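Local atomic coordinates of heroin esterase (Rhodococcus sp., PDB entry 1LZL), a protein that hydrolyses acetyl esters, probably including those of heroin, with an alpha/beta hydrolase fold. Residues G77-V81 and L147-P151; V105-F111 and L309-R313; E190-R194 and A239-A243; T197-F203 and L259-E265; T6-L11 and G287-S292. One frame throughout, in Å; residues are numbered along the deposited sequence.

Contact 1. Residues G77-V81 and L147-P151; sequences GPVPV and LGIDP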
# COMPACT_ATOMS: atom_id res chain seq x y z
N GLY A 77 -1.46 24.12 -10.94
CA GLY A 77 -2.42 23.63 -9.94
C GLY A 77 -3.77 24.27 -10.00
O GLY A 77 -3.85 25.46 -10.47
N PRO A 78 -4.91 23.68 -9.65
CA PRO A 78 -5.08 22.48 -8.84
C PRO A 78 -4.62 21.23 -9.58
O PRO A 78 -4.83 21.13 -10.79
CB PRO A 78 -6.59 22.34 -8.62
CG PRO A 78 -7.14 23.67 -9.01
CD PRO A 78 -6.23 24.20 -10.09
N VAL A 79 -3.98 20.37 -8.82
CA VAL A 79 -3.47 19.15 -9.46
C VAL A 79 -4.10 17.92 -8.84
O VAL A 79 -4.60 18.03 -7.71
CB VAL A 79 -1.96 19.01 -9.34
CG1 VAL A 79 -1.25 20.06 -10.21
CG2 VAL A 79 -1.54 19.13 -7.88
N PRO A 80 -4.08 16.79 -9.52
CA PRO A 80 -4.54 15.55 -8.87
C PRO A 80 -3.67 15.22 -7.65
O PRO A 80 -2.53 15.71 -7.53
CB PRO A 80 -4.31 14.47 -9.95
CG PRO A 80 -4.32 15.21 -11.25
CD PRO A 80 -3.67 16.56 -10.92
N VAL A 81 -4.22 14.37 -6.77
CA VAL A 81 -3.45 13.95 -5.60
C VAL A 81 -3.52 12.43 -5.44
O VAL A 81 -4.57 11.84 -5.68
CB VAL A 81 -3.95 14.64 -4.33
CG1 VAL A 81 -5.41 14.31 -4.05
CG2 VAL A 81 -3.08 14.29 -3.11
N LEU A 147 -5.35 23.35 -0.46
CA LEU A 147 -4.15 22.56 -0.69
C LEU A 147 -3.73 22.51 -2.15
O LEU A 147 -2.70 21.95 -2.51
CB LEU A 147 -4.37 21.13 -0.20
CG LEU A 147 -4.50 20.91 1.30
CD1 LEU A 147 -4.72 19.43 1.56
CD2 LEU A 147 -3.28 21.35 2.08
N GLY A 148 -4.53 23.08 -3.05
CA GLY A 148 -4.13 23.14 -4.44
C GLY A 148 -4.39 21.80 -5.14
O GLY A 148 -3.72 21.46 -6.13
N ILE A 149 -5.37 21.10 -4.59
CA ILE A 149 -5.79 19.77 -5.06
C ILE A 149 -7.11 19.80 -5.81
O ILE A 149 -8.09 20.46 -5.42
CB ILE A 149 -5.93 18.81 -3.86
CG1 ILE A 149 -4.56 18.49 -3.24
CG2 ILE A 149 -6.69 17.57 -4.26
CD1 ILE A 149 -4.67 17.75 -1.93
N ASP A 150 -7.18 19.04 -6.90
CA ASP A 150 -8.43 18.83 -7.62
C ASP A 150 -9.22 17.71 -6.96
O ASP A 150 -8.86 16.54 -7.04
CB ASP A 150 -8.16 18.52 -9.10
CG ASP A 150 -9.42 18.29 -9.90
OD1 ASP A 150 -10.54 18.23 -9.36
OD2 ASP A 150 -9.28 18.19 -11.15
N PRO A 151 -10.32 18.00 -6.28
CA PRO A 151 -11.00 16.99 -5.46
C PRO A 151 -11.65 15.90 -6.31
O PRO A 151 -12.00 14.82 -5.83
CB PRO A 151 -12.06 17.80 -4.69
CG PRO A 151 -12.29 19.00 -5.61
CD PRO A 151 -10.98 19.33 -6.25
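Gly148 meets residues 77-81 at Pro78 and Val79. It closes the preceding helix in a Schellman motif, with a positive phi at which a CB would collide with the carbonyl oxygen of Leu147. Gly148 O takes the N-H of Val79 (2.9 Å from N, 161° at the hydrogen), and Pro78 CA lies 3.2 Å from the same oxygen in a CA-H...O contact. Ile149 forms the parallel bridge with Val79. Its CG2, anti to the backbone N, reaches Val81 CG1 at 3.5 Å, while its CD1 touches CB and CG2 of Val81, so the two branched side chains cross obliquely. Shortening this residue to an alanine is likely to open a gap beside Val81, which would lose the methyls packed on it. Asp150 N completes the bridge with a bond to Val79 O (2.9 Å, 169°), arriving from above the carbonyl plane; its carboxylate turns to Ser152 and Arg153. The chain bends at Pro151, and strand 153-159 carries on the pairing through Arg153 and Ala155 with Val81. Across strand 79-85, Pro80 bonds to Ala112 of strand 112-116, so the contact starts one strand of the central sheet between two parallel neighbours.

Contact 2. Residues V105-F111 and L309-R313; sequences VARELGF and LTAIR. Unlike the reference sequence in segment 309-313: Leu309 (reference His), Thr310 (reference Cys), Ala311 (reference Asp), Ile312 (reference Pro), Arg313 (reference Glu).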
# COMPACT_ATOMS: atom_id res chain seq x y z
N VAL A 105 6.45 10.28 -8.02
CA VAL A 105 5.12 10.62 -8.57
C VAL A 105 5.00 12.14 -8.72
O VAL A 105 4.53 12.63 -9.75
CB VAL A 105 4.05 10.04 -7.63
CG1 VAL A 105 2.69 10.64 -7.92
CG2 VAL A 105 4.06 8.51 -7.74
N ALA A 106 5.41 12.88 -7.68
CA ALA A 106 5.25 14.34 -7.75
C ALA A 106 6.12 14.91 -8.86
O ALA A 106 5.72 15.73 -9.67
CB ALA A 106 5.61 14.99 -6.44
N ARG A 107 7.37 14.46 -8.96
CA ARG A 107 8.27 15.00 -9.97
C ARG A 107 7.88 14.57 -11.38
O ARG A 107 7.85 15.38 -12.30
CB ARG A 107 9.71 14.56 -9.61
CG ARG A 107 10.74 15.06 -10.61
CD ARG A 107 12.10 14.38 -10.47
NE ARG A 107 12.75 14.82 -9.23
CZ ARG A 107 13.18 13.92 -8.36
NH1 ARG A 107 13.01 12.61 -8.62
NH2 ARG A 107 13.76 14.36 -7.25
N GLU A 108 7.55 13.29 -11.60
CA GLU A 108 7.37 12.84 -12.98
C GLU A 108 5.96 13.13 -13.48
O GLU A 108 5.80 13.39 -14.68
CB GLU A 108 7.61 11.34 -13.14
CG GLU A 108 9.02 10.90 -12.79
CD GLU A 108 10.02 11.66 -13.65
OE1 GLU A 108 9.68 11.95 -14.82
OE2 GLU A 108 11.12 11.97 -13.16
N LEU A 109 4.97 13.08 -12.61
CA LEU A 109 3.60 13.27 -13.03
C LEU A 109 3.04 14.65 -12.72
O LEU A 109 2.00 15.02 -13.28
CB LEU A 109 2.67 12.23 -12.34
CG LEU A 109 3.10 10.79 -12.59
CD1 LEU A 109 2.03 9.86 -12.04
CD2 LEU A 109 3.39 10.56 -14.08
N GLY A 110 3.70 15.39 -11.81
CA GLY A 110 3.17 16.71 -11.49
C GLY A 110 1.93 16.70 -10.62
O GLY A 110 1.07 17.57 -10.62
N PHE A 111 1.83 15.64 -9.81
CA PHE A 111 0.71 15.36 -8.93
C PHE A 111 1.18 15.59 -7.48
O PHE A 111 2.34 15.33 -7.15
CB PHE A 111 0.18 13.94 -9.06
CG PHE A 111 -0.43 13.55 -10.40
CD1 PHE A 111 -0.70 14.48 -11.38
CD2 PHE A 111 -0.71 12.19 -10.65
CE1 PHE A 111 -1.24 14.04 -12.58
CE2 PHE A 111 -1.28 11.75 -11.83
CZ PHE A 111 -1.54 12.71 -12.80
N LEU A 309 3.80 4.37 -12.83
CA LEU A 309 3.60 5.80 -13.17
C LEU A 309 2.61 5.98 -14.33
O LEU A 309 1.76 6.87 -14.26
CB LEU A 309 4.95 6.40 -13.54
CG LEU A 309 5.95 6.61 -12.41
CD1 LEU A 309 7.20 7.27 -13.00
CD2 LEU A 309 5.42 7.46 -11.26
N THR A 310 2.73 5.12 -15.35
CA THR A 310 1.78 5.15 -16.45
C THR A 310 0.35 4.95 -15.94
O THR A 310 -0.61 5.65 -16.29
CB THR A 310 2.12 4.10 -17.51
OG1 THR A 310 3.34 4.53 -18.15
CG2 THR A 310 1.08 4.06 -18.61
N ALA A 311 0.17 4.00 -15.02
CA ALA A 311 -1.17 3.69 -14.51
C ALA A 311 -1.78 4.86 -13.75
O ALA A 311 -2.95 5.23 -13.91
CB ALA A 311 -1.09 2.46 -13.59
N ILE A 312 -0.93 5.46 -12.87
CA ILE A 312 -1.42 6.58 -12.05
C ILE A 312 -1.67 7.80 -12.95
O ILE A 312 -2.72 8.46 -12.76
CB ILE A 312 -0.46 6.87 -10.90
CG1 ILE A 312 -0.43 5.69 -9.91
CG2 ILE A 312 -0.78 8.15 -10.16
CD1 ILE A 312 0.74 5.73 -8.95
N ARG A 313 -0.72 8.05 -13.88
CA ARG A 313 -0.97 9.17 -14.80
C ARG A 313 -2.29 9.06 -15.53
O ARG A 313 -3.06 10.02 -15.66
CB ARG A 313 0.17 9.23 -15.84
CG ARG A 313 0.05 10.46 -16.72
CD ARG A 313 1.16 10.53 -17.74
NE ARG A 313 0.97 9.46 -18.72
CZ ARG A 313 1.96 8.61 -18.99
NH1 ARG A 313 3.13 8.74 -18.35
NH2 ARG A 313 1.82 7.63 -19.86
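Leu109 lays its two methyls against the backbone of the C-terminal helix. With CG anti to the carbonyl carbon (chi1 -57°), the side chain runs straight across: CD1 lies 3.7 Å from Leu309 O and also touches Arg313 N, two atoms already joined by a helical hydrogen bond. CD2 rests 3.9 Å from Arg313 CB, the leucine and arginine side chains being set at about a right angle. Leu309 answers with a fork of its own. Its CD2 packs on Val105 CG2 at 3.9 Å, and CD1 sits 4.1 Å from CG of Glu108, against the aliphatic part of that side chain, which then bends at chi2 and carries its carboxylate away. Ile312 lies between Leu109 and Phe111, its CG2 being 3.8 Å from Leu109 CD1 and 4.0 Å from Phe111 CE2. The Phe111 ring is turned so that Ile312 O meets its edge in plane, while one face is covered over its centre by Leu109 CB; the ring is thus held by its own chain as well as by the other helix. No hydrogen bond joins the segments, so the fit rests on apolar packing; the axes of segments 105-109 and 309-313 come within 10.9 Å at closest, inclined at 73°. Farther up helix 99-109, Glu104 and Phe101 receive Leu309 and Ile312. On another side of that helix Ala106 and Arg107 touch Val49 of strand 49-56, so it stands between the C-terminal helix 299-315 and the sheet's outermost antiparallel strand.

Contact 3. Residues E190-R194 and A239-A243; sequences ELDDR and APSRA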
# COMPACT_ATOMS: atom_id res chain seq x y z
N GLU A 190 -2.04 -6.74 0.80
CA GLU A 190 -2.36 -7.69 1.86
C GLU A 190 -3.83 -7.51 2.19
O GLU A 190 -4.22 -6.52 2.84
CB GLU A 190 -1.45 -7.41 3.06
CG GLU A 190 -1.67 -8.35 4.24
CD GLU A 190 -0.72 -8.08 5.38
OE1 GLU A 190 0.07 -7.13 5.34
OE2 GLU A 190 -0.81 -8.88 6.35
N LEU A 191 -4.66 -8.47 1.72
CA LEU A 191 -6.12 -8.25 1.64
C LEU A 191 -6.97 -9.24 2.43
O LEU A 191 -8.12 -8.97 2.74
CB LEU A 191 -6.57 -8.33 0.18
CG LEU A 191 -6.01 -7.26 -0.77
CD1 LEU A 191 -6.23 -7.69 -2.22
CD2 LEU A 191 -6.63 -5.90 -0.48
N ASP A 192 -6.41 -10.44 2.71
CA ASP A 192 -7.26 -11.53 3.22
C ASP A 192 -6.63 -12.20 4.43
O ASP A 192 -5.54 -12.75 4.29
CB ASP A 192 -7.42 -12.54 2.06
CG ASP A 192 -8.51 -13.57 2.31
OD1 ASP A 192 -8.88 -13.70 3.51
OD2 ASP A 192 -8.98 -14.24 1.38
N ASP A 193 -7.28 -12.13 5.59
CA ASP A 193 -6.68 -12.68 6.81
C ASP A 193 -6.80 -14.20 6.84
O ASP A 193 -6.20 -14.79 7.74
CB ASP A 193 -7.38 -12.10 8.05
CG ASP A 193 -8.86 -12.44 8.03
OD1 ASP A 193 -9.59 -12.04 7.11
OD2 ASP A 193 -9.27 -13.14 8.98
N ARG A 194 -7.56 -14.78 5.94
CA ARG A 194 -7.89 -16.22 6.11
C ARG A 194 -6.75 -17.10 5.69
O ARG A 194 -6.74 -18.29 6.12
CB ARG A 194 -9.16 -16.52 5.31
CG ARG A 194 -10.35 -15.84 5.92
CD ARG A 194 -11.55 -15.80 5.02
NE ARG A 194 -11.32 -15.08 3.77
CZ ARG A 194 -12.23 -14.85 2.84
NH1 ARG A 194 -13.49 -15.26 2.95
NH2 ARG A 194 -11.86 -14.17 1.76
N ALA A 239 -10.17 -6.58 6.14
CA ALA A 239 -9.78 -7.62 5.19
C ALA A 239 -10.68 -7.49 3.96
O ALA A 239 -11.75 -8.16 3.92
CB ALA A 239 -9.90 -9.02 5.81
N PRO A 240 -10.35 -6.61 3.04
CA PRO A 240 -11.20 -6.35 1.87
C PRO A 240 -11.58 -7.60 1.10
O PRO A 240 -12.66 -7.59 0.47
CB PRO A 240 -10.32 -5.39 1.05
CG PRO A 240 -9.57 -4.62 2.12
CD PRO A 240 -9.19 -5.67 3.13
N SER A 241 -10.78 -8.66 1.11
CA SER A 241 -11.20 -9.87 0.39
C SER A 241 -12.53 -10.42 0.93
O SER A 241 -13.19 -11.15 0.19
CB SER A 241 -10.12 -10.94 0.53
OG SER A 241 -8.89 -10.51 -0.05
N ARG A 242 -12.87 -10.10 2.17
CA ARG A 242 -14.18 -10.56 2.72
C ARG A 242 -15.34 -9.76 2.18
O ARG A 242 -16.51 -10.16 2.39
CB ARG A 242 -14.12 -10.50 4.24
CG ARG A 242 -13.18 -11.56 4.83
CD ARG A 242 -13.18 -11.41 6.34
NE ARG A 242 -12.32 -12.33 7.06
CZ ARG A 242 -12.75 -13.35 7.81
NH1 ARG A 242 -14.06 -13.60 7.92
NH2 ARG A 242 -11.90 -14.12 8.45
N ALA A 243 -15.12 -8.65 1.49
CA ALA A 243 -16.30 -7.96 0.97
C ALA A 243 -16.99 -8.70 -0.15
O ALA A 243 -16.32 -9.23 -1.02
CB ALA A 243 -15.85 -6.62 0.40
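Asp192 OD1, in a carboxylate that packs on Ser241 CB, accepts from both the backbone N and the NE of Arg194. The first bond (3.0 Å to Arg194 N) makes an Asx turn in the loop after strand 183-187 of this alpha/beta hydrolase. The second, 2.8 Å from Asp192 OD1 to Arg194 NE, is half of a side-on salt bridge; Arg194 NH2 completes it on the other carboxylate oxygen. A matching pair lies next to it: Arg242, extended from CG to NE, holds Asp193 side-on across the contact, with NE 2.7 Å from OD1 and NH2 2.9 Å from OD2. Both carboxylate oxygens use their syn lone pairs, and the two planes are only 22° apart. The two arginines overlap, Arg242 CG over the centre of the Arg194 guanidinium and Arg194 CD over one face of that of Arg242; each has its own aspartate, which probably offsets their like charges. Were Arg194 replaced by an alanine, Asp192 is likely to lose its charged mate and one face of the Arg242 guanidinium its cover. Outside the pair, Tyr226 also bonds to Asp193, and Glu265 accepts from the backbone N-H groups of Leu191 and Asp192. Leu191 O ties the loop to the 3-10 turn 240-242 by accepting from Ser241 N at 3.1 Å (169°), and Leu191 CD2 packs on Pro240 CB 4.0 Å away.

Contact 4. Residues T197-F203 and L259-E265; sequences TVSMTNF and LDPLRDE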
# COMPACT_ATOMS: atom_id res chain seq x y z
N THR A 197 -5.55 -19.26 0.41
CA THR A 197 -5.14 -19.44 -0.98
C THR A 197 -3.97 -20.40 -1.09
O THR A 197 -3.18 -20.61 -0.16
CB THR A 197 -4.75 -18.06 -1.57
OG1 THR A 197 -3.67 -17.56 -0.77
CG2 THR A 197 -5.91 -17.10 -1.58
N VAL A 198 -3.80 -20.93 -2.31
CA VAL A 198 -2.61 -21.80 -2.53
C VAL A 198 -1.32 -21.06 -2.26
O VAL A 198 -0.41 -21.64 -1.60
CB VAL A 198 -2.59 -22.34 -3.97
CG1 VAL A 198 -1.30 -23.12 -4.24
CG2 VAL A 198 -3.81 -23.22 -4.17
N SER A 199 -1.13 -19.82 -2.71
CA SER A 199 0.16 -19.19 -2.43
C SER A 199 0.39 -19.04 -0.92
O SER A 199 1.53 -19.09 -0.49
CB SER A 199 0.29 -17.88 -3.19
OG SER A 199 -0.76 -16.94 -2.90
N MET A 200 -0.73 -18.82 -0.22
CA MET A 200 -0.58 -18.61 1.24
C MET A 200 -0.31 -19.94 1.93
O MET A 200 0.37 -19.92 2.99
CB MET A 200 -1.80 -17.93 1.79
CG MET A 200 -1.78 -16.87 2.82
SD MET A 200 -0.25 -16.16 3.35
CE MET A 200 -0.49 -14.45 2.85
N THR A 201 -0.82 -21.05 1.42
CA THR A 201 -0.47 -22.33 2.06
C THR A 201 0.91 -22.83 1.64
O THR A 201 1.50 -23.56 2.46
CB THR A 201 -1.48 -23.46 1.75
OG1 THR A 201 -1.50 -23.75 0.34
CG2 THR A 201 -2.91 -23.08 2.18
N ASN A 202 1.39 -22.50 0.44
CA ASN A 202 2.61 -23.11 -0.08
C ASN A 202 3.86 -22.27 0.11
O ASN A 202 4.99 -22.84 0.08
CB ASN A 202 2.45 -23.40 -1.58
CG ASN A 202 1.44 -24.48 -1.89
OD1 ASN A 202 0.56 -24.94 -1.14
ND2 ASN A 202 1.49 -24.92 -3.14
N PHE A 203 3.72 -20.95 0.30
CA PHE A 203 4.89 -20.09 0.42
C PHE A 203 5.21 -19.86 1.90
O PHE A 203 4.80 -18.85 2.49
CB PHE A 203 4.67 -18.76 -0.34
CG PHE A 203 4.69 -18.94 -1.86
CD1 PHE A 203 5.22 -20.05 -2.51
CD2 PHE A 203 4.16 -17.93 -2.66
CE1 PHE A 203 5.24 -20.16 -3.90
CE2 PHE A 203 4.18 -18.03 -4.05
CZ PHE A 203 4.72 -19.14 -4.68
N LEU A 259 6.47 -15.11 -6.39
CA LEU A 259 6.87 -15.86 -5.22
C LEU A 259 6.41 -15.17 -3.94
O LEU A 259 6.95 -15.40 -2.85
CB LEU A 259 8.40 -16.06 -5.20
CG LEU A 259 8.95 -16.88 -6.37
CD1 LEU A 259 10.44 -17.07 -6.20
CD2 LEU A 259 8.29 -18.25 -6.48
N ASP A 260 5.37 -14.35 -4.01
CA ASP A 260 4.75 -13.69 -2.87
C ASP A 260 3.59 -14.47 -2.33
O ASP A 260 2.62 -14.84 -3.06
CB ASP A 260 4.28 -12.32 -3.35
CG ASP A 260 3.74 -11.40 -2.28
OD1 ASP A 260 3.57 -11.83 -1.12
OD2 ASP A 260 3.54 -10.22 -2.62
N PRO A 261 3.48 -14.80 -1.04
CA PRO A 261 2.31 -15.47 -0.51
C PRO A 261 1.02 -14.66 -0.77
O PRO A 261 -0.06 -15.24 -0.82
CB PRO A 261 2.52 -15.48 1.02
CG PRO A 261 3.81 -14.84 1.25
CD PRO A 261 4.52 -14.50 -0.01
N LEU A 262 1.09 -13.36 -0.91
CA LEU A 262 -0.08 -12.50 -1.17
C LEU A 262 -0.54 -12.59 -2.61
O LEU A 262 -1.57 -11.97 -2.97
CB LEU A 262 0.31 -11.05 -0.86
CG LEU A 262 0.74 -10.77 0.59
CD1 LEU A 262 1.18 -9.33 0.74
CD2 LEU A 262 -0.40 -11.10 1.53
N ARG A 263 0.18 -13.29 -3.48
CA ARG A 263 -0.14 -13.24 -4.92
C ARG A 263 -1.57 -13.63 -5.21
O ARG A 263 -2.30 -12.94 -5.94
CB ARG A 263 0.85 -14.21 -5.62
CG ARG A 263 0.65 -14.29 -7.14
CD ARG A 263 1.39 -15.58 -7.61
NE ARG A 263 0.65 -16.76 -7.23
CZ ARG A 263 1.21 -17.98 -7.08
NH1 ARG A 263 2.51 -18.15 -7.28
NH2 ARG A 263 0.41 -18.99 -6.74
N ASP A 264 -2.01 -14.79 -4.69
CA ASP A 264 -3.32 -15.27 -5.12
C ASP A 264 -4.41 -14.36 -4.60
O ASP A 264 -5.37 -14.14 -5.37
CB ASP A 264 -3.58 -16.70 -4.62
CG ASP A 264 -2.69 -17.74 -5.26
OD1 ASP A 264 -1.88 -17.43 -6.16
OD2 ASP A 264 -2.81 -18.91 -4.83
N GLU A 265 -4.35 -13.82 -3.37
CA GLU A 265 -5.48 -12.99 -2.92
C GLU A 265 -5.53 -11.72 -3.74
O GLU A 265 -6.59 -11.15 -3.96
CB GLU A 265 -5.34 -12.75 -1.41
CG GLU A 265 -4.22 -11.82 -0.99
CD GLU A 265 -3.81 -12.10 0.46
OE1 GLU A 265 -3.45 -13.26 0.73
OE2 GLU A 265 -3.89 -11.18 1.31
O HOH W 1 -2.81 -14.93 -1.18
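Ser199 and Asp264 join two helix starts beside the loop of Asp260, which is probably the acid of the Ser-His-Asp triad of this alpha/beta hydrolase. Hydrogen bonds centre on the Ser199 hydroxyl: OG gives its proton to Pro261 O at 2.8 Å and accepts from Asp264 N at 3.1 Å. A chi1 of 57° tucks OG between the backbone N and the carbonyl carbon of its own residue, where it reaches both partners. Asp264 OD2 accepts from Ser199 N (2.9 Å), met from well above the carboxylate plane. A water adds four more links, accepting from Thr197 OG1 and Glu265 N and donating to Pro261 O and Glu265 OE1; Thr197 OG1 is also the N-cap acceptor for Met200 N. Charge comes next: Arg263 grips Asp264 OD1 with NE and NH2 together, and Ser199 CB lies over one face of its guanidinium. Asp260 itself turns away, its OD1 capping Leu262 N and its OD2 bonded to His290. Apolar and ring contacts finish the joint. Phe203 puts its ring edge to Asp260 O, 3.5 Å from CD2, and its CZ comes 3.6 Å from Arg263 NH1, the ring and guanidinium planes being 77° apart. The bent Met200 chain ends with CE 3.7 Å from Pro261 CB and 3.6 Å from Leu262 CD2.

Contact 5. Residues T6-L11 and G287-S292; sequences TLDPEL and GTFHGS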
# COMPACT_ATOMS: atom_id res chain seq x y z
N THR A 6 12.74 -20.20 -10.44
CA THR A 6 12.02 -19.30 -11.32
C THR A 6 12.38 -17.84 -11.09
O THR A 6 11.97 -16.93 -11.82
CB THR A 6 10.49 -19.40 -11.16
OG1 THR A 6 10.13 -18.89 -9.88
CG2 THR A 6 10.03 -20.84 -11.27
N LEU A 7 13.19 -17.51 -10.07
CA LEU A 7 13.57 -16.14 -9.90
C LEU A 7 14.27 -15.53 -11.08
O LEU A 7 15.12 -16.13 -11.75
CB LEU A 7 14.54 -16.02 -8.69
CG LEU A 7 13.94 -15.65 -7.36
CD1 LEU A 7 15.01 -15.69 -6.27
CD2 LEU A 7 13.33 -14.27 -7.45
N ASP A 8 13.95 -14.28 -11.32
CA ASP A 8 14.71 -13.54 -12.32
C ASP A 8 16.18 -13.52 -11.93
O ASP A 8 16.48 -13.17 -10.76
CB ASP A 8 14.01 -12.19 -12.32
CG ASP A 8 14.53 -11.26 -13.40
OD1 ASP A 8 15.79 -11.17 -13.47
OD2 ASP A 8 13.74 -10.68 -14.11
N PRO A 9 17.14 -13.91 -12.73
CA PRO A 9 18.55 -13.90 -12.29
C PRO A 9 19.06 -12.61 -11.67
O PRO A 9 19.91 -12.59 -10.77
CB PRO A 9 19.30 -14.18 -13.62
CG PRO A 9 18.34 -15.09 -14.30
CD PRO A 9 16.99 -14.44 -14.11
N GLU A 10 18.48 -11.51 -12.17
CA GLU A 10 18.81 -10.17 -11.72
C GLU A 10 18.42 -9.98 -10.25
O GLU A 10 19.04 -9.27 -9.45
CB GLU A 10 18.13 -9.15 -12.63
CG GLU A 10 18.92 -8.74 -13.86
CD GLU A 10 18.45 -7.44 -14.47
OE1 GLU A 10 17.24 -7.29 -14.75
OE2 GLU A 10 19.28 -6.54 -14.69
N LEU A 11 17.35 -10.64 -9.86
CA LEU A 11 16.85 -10.53 -8.49
C LEU A 11 17.59 -11.50 -7.59
O LEU A 11 18.02 -11.13 -6.50
CB LEU A 11 15.35 -10.83 -8.47
CG LEU A 11 14.51 -9.71 -9.11
CD1 LEU A 11 13.04 -10.09 -9.03
CD2 LEU A 11 14.83 -8.40 -8.45
N GLY A 287 8.87 -14.19 -11.98
CA GLY A 287 10.25 -14.31 -11.47
C GLY A 287 10.56 -13.39 -10.32
O GLY A 287 11.70 -13.14 -9.94
N THR A 288 9.55 -12.82 -9.69
CA THR A 288 9.66 -11.80 -8.66
C THR A 288 9.27 -12.34 -7.29
O THR A 288 8.78 -13.47 -7.17
CB THR A 288 8.73 -10.62 -9.01
OG1 THR A 288 7.44 -11.17 -9.26
CG2 THR A 288 9.22 -9.92 -10.26
N PHE A 289 9.47 -11.51 -6.25
CA PHE A 289 9.05 -11.93 -4.90
C PHE A 289 8.45 -10.70 -4.21
O PHE A 289 8.53 -9.58 -4.71
CB PHE A 289 10.20 -12.57 -4.12
CG PHE A 289 11.45 -11.72 -3.94
CD1 PHE A 289 11.51 -10.78 -2.93
CD2 PHE A 289 12.55 -11.85 -4.78
CE1 PHE A 289 12.64 -10.00 -2.77
CE2 PHE A 289 13.69 -11.08 -4.64
CZ PHE A 289 13.72 -10.14 -3.63
N HIS A 290 7.88 -10.96 -2.99
CA HIS A 290 7.34 -9.82 -2.25
C HIS A 290 8.37 -8.75 -1.93
O HIS A 290 9.29 -9.05 -1.16
CB HIS A 290 6.73 -10.33 -0.94
CG HIS A 290 6.00 -9.22 -0.22
ND1 HIS A 290 4.69 -8.94 -0.48
CD2 HIS A 290 6.39 -8.38 0.77
CE1 HIS A 290 4.28 -7.93 0.31
NE2 HIS A 290 5.30 -7.59 1.08
N GLY A 291 8.27 -7.53 -2.44
CA GLY A 291 9.30 -6.52 -2.18
C GLY A 291 10.48 -6.57 -3.15
O GLY A 291 11.44 -5.79 -2.94
N SER A 292 10.45 -7.40 -4.20
CA SER A 292 11.59 -7.33 -5.13
C SER A 292 11.71 -6.02 -5.87
O SER A 292 12.77 -5.66 -6.47
CB SER A 292 11.57 -8.54 -6.08
OG SER A 292 10.39 -8.55 -6.90
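The loop after strand 280-285, which carries the probable triad histidine His290, is met by the N-terminal end of the chain through Gly287 and Asp8. Asp8 N gives a nearly straight bond to Gly287 O (2.9 Å, 176°), lying in the carbonyl plane on a lone pair. Gly287 CA approaches Thr6 O at 3.2 Å in a CA-H...O contact. Its positive phi suits glycine, and a side chain there would run into Asp8 N and Thr6 O. Asp8 is also the N-cap of helix 9-14: its OD1 accepts from Glu10 N with the anti lone pair, so one residue both starts the helix and holds the loop. Leucines flank this polar link. Leu7 CD2 lies 3.2 Å from Gly287 O and comes at the edge of the Phe289 ring, in plane, 3.7 Å from Phe289 CD2. The ring stands where it does because chi1 of 57° puts CG between the backbone N and the carbonyl carbon; Ser292 CB covers one face over its centre. Leu11 CD1 lies 3.5 Å from Gly287 O and 3.6 Å from Ser292 CB. Beyond, Val300 of helix 299-315 packs on Asp8, Leu11 and Thr288, while Glu258 bonds to Thr6 and to Gly287. Between Phe289 and Ser292 the chain makes a type II turn with Gly291, and His290 on it touches Ser160, an arrangement consistent with the histidine loop of an alpha/beta hydrolase catalytic triad.

From the N terminus, residues 6-11 open the widest loop, closed only at 287-292 in contact 5; contacts 1, 3 and 4 are nested within it. Contact 1 joins the start of strand 79-85 to the chain entering strand 153-159. Contact 2 opens at 105-111, between the two segments of contact 1, and closes on the C-terminal helix at 309-313, thereby crossing both contact 1 and contact 5; contacts 3 and 4 lie inside its loop as well. Contacts 3 and 4 alternate along the chain and touch through Glu265 and the loop 190-194. Contact 4 reaches contact 5 through Asp260 and His290. Contacts 1 and 2 touch near the start of strand 79-85, about 38 Å and about 30 Å respectively, centre to centre, from contact 4.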